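Local atomic coordinates of uncharacterized protein (Streptomyces malaysiense, PDB entry 6ZYL), a protein that is a non-heme monooxygenase, ThoJ, that catalyses the beta-hydroxylation of thioholgamide and probably depends on iron and 2-oxoglutarate, like other members of the phytanoyl-CoA dioxygenase family. Residues N42-T45 / H46-E50; Q51-A54 / E55-Y59. One frame throughout, in Å; residues are numbered along the deposited sequence.

Contact 1: N42-T45 / H46-E50; sequences NALT and HAEAE
Thr45 and Glu48 exchange two hydrogen bonds at the start of helix 46-66 and so form a capping box. Thr45 OG1 accepts from Glu48 N at 3.0 Å; with chi1 at 64° the hydroxyl lies between the backbone N and the carbonyl carbon of its own residue, turned to the first turn of the helix. In return Glu48 OE1 takes the Thr45 N-H at 2.9 Å in a nearly straight bond (169°), on the anti side of the carboxylate and 29° out of its plane. The extended Glu48 chain runs aslant past the Thr45 side chain, its CG 3.2 Å from Thr45 OG1. The same Glu48 OE1 is gripped a second time by a water, 2.6 Å away, that also donates to Ala43 O and ties the incoming loop to the box. Two donors on one oxygen would favour the charged carboxylate, and the nearby helix N-terminus probably does so too. Thr45 O begins the regular helical pattern by accepting from Ala49 N at 2.8 Å. Leu44 packs beside the box, its CB and CG against Glu48 CB and its CD2 reaching the backbone of Glu48. Residues 42-45 lead from edge strand 37-41 into helix 46-66; Leu44 shares a backbone hydrogen bond with Gly207, just before strand 209-212, and its side chain touches His92, between helices 84-90 and 93-103.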
loop_
_atom_site.group_PDB
_atom_site.type_symbol
_atom_site.label_atom_id
_atom_site.label_comp_id
_atom_site.label_asym_id
_atom_site.label_seq_id
_atom_site.Cartn_x
_atom_site.Cartn_y
_atom_site.Cartn_z
ATOM N N ASN A 42 -7.601 -4.499 13.561
ATOM C CA ASN A 42 -8.866 -4.898 12.966
ATOM C C ASN A 42 -9.343 -3.843 11.978
ATOM O O ASN A 42 -9.194 -2.639 12.206
ATOM C CB ASN A 42 -9.910 -5.134 14.056
ATOM C CG ASN A 42 -9.669 -6.427 14.817
ATOM O OD1 ASN A 42 -9.025 -7.351 14.312
ATOM N ND2 ASN A 42 -10.185 -6.501 16.036
ATOM N N ALA A 43 -9.900 -4.306 10.862
ATOM C CA ALA A 43 -10.431 -3.418 9.836
ATOM C C ALA A 43 -11.726 -3.992 9.278
ATOM O O ALA A 43 -12.821 -3.555 9.648
ATOM C CB ALA A 43 -9.404 -3.212 8.721
ATOM N N LEU A 44 -11.613 -4.979 8.398
ATOM C CA LEU A 44 -12.767 -5.620 7.791
ATOM C C LEU A 44 -13.082 -6.930 8.501
ATOM O O LEU A 44 -12.192 -7.612 9.015
ATOM C CB LEU A 44 -12.517 -5.889 6.307
ATOM C CG LEU A 44 -12.810 -4.757 5.323
ATOM C CD1 LEU A 44 -12.099 -3.480 5.721
ATOM C CD2 LEU A 44 -12.410 -5.181 3.910
ATOM N N THR A 45 -14.368 -7.271 8.533
ATOM C CA THR A 45 -14.777 -8.594 8.975
ATOM C C THR A 45 -14.400 -9.628 7.915
ATOM O O THR A 45 -14.056 -9.294 6.778
ATOM C CB THR A 45 -16.284 -8.639 9.232
ATOM O OG1 THR A 45 -16.988 -8.421 8.003
ATOM C CG2 THR A 45 -16.694 -7.579 10.246
ATOM N N HIS A 46 -14.468 -10.905 8.297
ATOM C CA HIS A 46 -14.235 -11.964 7.319
ATOM C C HIS A 46 -15.191 -11.833 6.141
ATOM O O HIS A 46 -14.796 -12.020 4.983
ATOM C CB HIS A 46 -14.387 -13.339 7.972
ATOM C CG HIS A 46 -13.378 -13.620 9.042
ATOM N ND1 HIS A 46 -12.238 -14.358 8.812
ATOM C CD2 HIS A 46 -13.342 -13.266 10.348
ATOM C CE1 HIS A 46 -11.540 -14.445 9.932
ATOM N NE2 HIS A 46 -12.188 -13.788 10.877
ATOM N N ALA A 47 -16.456 -11.502 6.418
ATOM C CA ALA A 47 -17.446 -11.386 5.353
ATOM C C ALA A 47 -17.164 -10.181 4.467
ATOM O O ALA A 47 -17.309 -10.258 3.242
ATOM C CB ALA A 47 -18.851 -11.295 5.951
ATOM N N GLU A 48 -16.766 -9.057 5.066
ATOM C CA GLU A 48 -16.391 -7.893 4.271
ATOM C C GLU A 48 -15.145 -8.179 3.443
ATOM O O GLU A 48 -15.044 -7.751 2.286
ATOM C CB GLU A 48 -16.168 -6.687 5.183
ATOM C CG GLU A 48 -17.446 -6.122 5.776
ATOM C CD GLU A 48 -17.195 -5.157 6.920
ATOM O OE1 GLU A 48 -16.099 -5.199 7.518
ATOM O OE2 GLU A 48 -18.103 -4.358 7.223
ATOM N N ALA A 49 -14.188 -8.909 4.016
ATOM C CA ALA A 49 -12.987 -9.265 3.268
ATOM C C ALA A 49 -13.330 -10.125 2.059
ATOM O O ALA A 49 -12.814 -9.894 0.959
ATOM C CB ALA A 49 -11.995 -9.991 4.174
ATOM N N GLU A 50 -14.200 -11.123 2.243
ATOM C CA GLU A 50 -14.582 -11.980 1.126
ATOM C C GLU A 50 -15.364 -11.199 0.077
ATOM O O GLU A 50 -15.155 -11.387 -1.127
ATOM C CB GLU A 50 -15.400 -13.170 1.632
ATOM C CG GLU A 50 -15.862 -14.108 0.523
ATOM C CD GLU A 50 -16.565 -15.353 1.040
ATOM O OE1 GLU A 50 -16.451 -15.656 2.247
ATOM O OE2 GLU A 50 -17.235 -16.030 0.233
HETATM O O HOH W 1 -15.437 -3.714 9.610
#

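Contact 2: Q51-A54 / E55-Y59; sequences QALA and ECQTY
Ala54 O is gripped twice: Thr58 N donates to it at 3.0 Å, and a water donates at 2.8 Å while also hydrogen-bonded to Thr58 OG1, adding a solvent link across one exposed turn. The Glu55 carboxylate is held between two partners: OE2 accepts from Gln51 NE2 at 2.9 Å, one helical turn back, while OE1 forms a salt bridge with Arg88. The Gln51 bond is fairly straight (165°) and meets OE2 on the anti side, close to the carboxylate plane; OE2 also lies near the Gln51 amide plane, although the two flat groups are turned 71° apart. Gln51 gets there by bending at chi2 (54°), which turns its amide forward along the helix to the extended Glu55. Beneath this bridge Glu55 CG rests 3.3 Å from Gln51 O, which accepts the Glu55 N-H. On another flank Gln57 crosses Leu53 obliquely, its CG 3.4 Å from Leu53 O. The bonds Cys56 N to Ala52 O and Gln57 N to Leu53 O continue the alpha-helix. Ala52, Glu55 and Cys56 pack on helix 84-90, where Trp85 also meets the Tyr59 ring edge-to-face, whereas Leu53 and Gln57 touch Phe230 of strand 229-237.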
loop_
_atom_site.group_PDB
_atom_site.type_symbol
_atom_site.label_atom_id
_atom_site.label_comp_id
_atom_site.label_asym_id
_atom_site.label_seq_id
_atom_site.Cartn_x
_atom_site.Cartn_y
_atom_site.Cartn_z
ATOM N N GLN A 51 -16.272 -10.321 0.512
ATOM C CA GLN A 51 -17.028 -9.511 -0.437
ATOM C C GLN A 51 -16.102 -8.568 -1.197
ATOM O O GLN A 51 -16.191 -8.445 -2.424
ATOM C CB GLN A 51 -18.120 -8.729 0.295
ATOM C CG GLN A 51 -18.996 -7.871 -0.604
ATOM C CD GLN A 51 -19.615 -8.652 -1.750
ATOM O OE1 GLN A 51 -19.866 -9.853 -1.642
ATOM N NE2 GLN A 51 -19.867 -7.966 -2.858
ATOM N N ALA A 52 -15.196 -7.901 -0.480
ATOM C CA ALA A 52 -14.222 -7.039 -1.141
ATOM C C ALA A 52 -13.375 -7.828 -2.132
ATOM O O ALA A 52 -13.090 -7.350 -3.236
ATOM C CB ALA A 52 -13.334 -6.358 -0.100
ATOM N N LEU A 53 -12.961 -9.040 -1.757
ATOM C CA LEU A 53 -12.175 -9.859 -2.672
ATOM C C LEU A 53 -12.962 -10.177 -3.935
ATOM O O LEU A 53 -12.415 -10.143 -5.043
ATOM C CB LEU A 53 -11.734 -11.147 -1.976
ATOM C CG LEU A 53 -10.936 -12.133 -2.829
ATOM C CD1 LEU A 53 -9.652 -11.497 -3.336
ATOM C CD2 LEU A 53 -10.632 -13.402 -2.040
ATOM N N ALA A 54 -14.252 -10.493 -3.789
ATOM C CA ALA A 54 -15.083 -10.759 -4.959
ATOM C C ALA A 54 -15.180 -9.527 -5.852
ATOM O O ALA A 54 -15.085 -9.632 -7.081
ATOM C CB ALA A 54 -16.475 -11.215 -4.524
ATOM N N GLU A 55 -15.370 -8.352 -5.252
ATOM C CA GLU A 55 -15.441 -7.123 -6.035
ATOM C C GLU A 55 -14.097 -6.804 -6.679
ATOM O O GLU A 55 -14.047 -6.305 -7.809
ATOM C CB GLU A 55 -15.905 -5.971 -5.144
ATOM C CG GLU A 55 -17.299 -6.180 -4.575
ATOM C CD GLU A 55 -17.697 -5.117 -3.571
ATOM O OE1 GLU A 55 -16.962 -4.118 -3.428
ATOM O OE2 GLU A 55 -18.752 -5.282 -2.923
ATOM N N CYS A 56 -13.012 -7.126 -6.017
ATOM C CA CYS A 56 -11.712 -6.909 -6.578
ATOM C C CYS A 56 -11.490 -7.775 -7.803
ATOM O O CYS A 56 -10.993 -7.341 -8.766
ATOM C CB CYS A 56 -10.646 -7.154 -5.537
ATOM S SG CYS A 56 -8.994 -7.261 -6.100
ATOM N N GLN A 57 -11.887 -9.015 -7.709
ATOM C CA GLN A 57 -11.770 -9.961 -8.799
ATOM C C GLN A 57 -12.654 -9.559 -9.993
ATOM O O GLN A 57 -12.264 -9.666 -11.094
ATOM C CB GLN A 57 -11.958 -11.387 -8.326
ATOM C CG GLN A 57 -10.799 -11.871 -7.500
ATOM C CD GLN A 57 -10.967 -13.258 -6.956
ATOM O OE1 GLN A 57 -12.019 -13.638 -6.547
ATOM N NE2 GLN A 57 -9.911 -14.022 -6.975
ATOM N N THR A 58 -13.823 -9.058 -9.712
ATOM C CA THR A 58 -14.697 -8.553 -10.721
ATOM C C THR A 58 -14.037 -7.352 -11.419
ATOM O O THR A 58 -14.046 -7.258 -12.583
ATOM C CB THR A 58 -16.068 -8.172 -10.146
ATOM O OG1 THR A 58 -16.763 -9.335 -9.762
ATOM C CG2 THR A 58 -16.887 -7.447 -11.155
ATOM N N TYR A 59 -13.427 -6.479 -10.658
ATOM C CA TYR A 59 -12.746 -5.335 -11.183
ATOM C C TYR A 59 -11.560 -5.723 -12.081
ATOM O O TYR A 59 -11.400 -5.178 -13.106
ATOM C CB TYR A 59 -12.308 -4.452 -10.025
ATOM C CG TYR A 59 -11.105 -3.622 -10.266
ATOM C CD1 TYR A 59 -11.206 -2.382 -10.860
ATOM C CD2 TYR A 59 -9.882 -4.049 -9.903
ATOM C CE1 TYR A 59 -10.123 -1.621 -11.087
ATOM C CE2 TYR A 59 -8.790 -3.287 -10.109
ATOM C CZ TYR A 59 -8.918 -2.077 -10.713
ATOM O OH TYR A 59 -7.848 -1.373 -10.924
HETATM O O HOH W 2 -15.919 -11.959 -8.464
#

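In the fold
Contacts 1 and 2 follow one another along helix 46-66, their centres 13 Å apart. Contact 1 closes the helix's N-terminal end and joins it to strand 37-41; contact 2 covers the next two turns. They meet where Leu44 CD2 comes within 4.3 Å of Ala52 CB, so the loop side chain packs against the flank that carries Ala52 towards helix 84-90. Each contact centre lies about 17 Å from the centre of the chain, on the same side of it, and the helix packs against the outside of the fold. Strands 37-41 and 229-237, which the two contacts adjoin, belong to one mixed sheet, consistent with the double-stranded beta-helix core of this family.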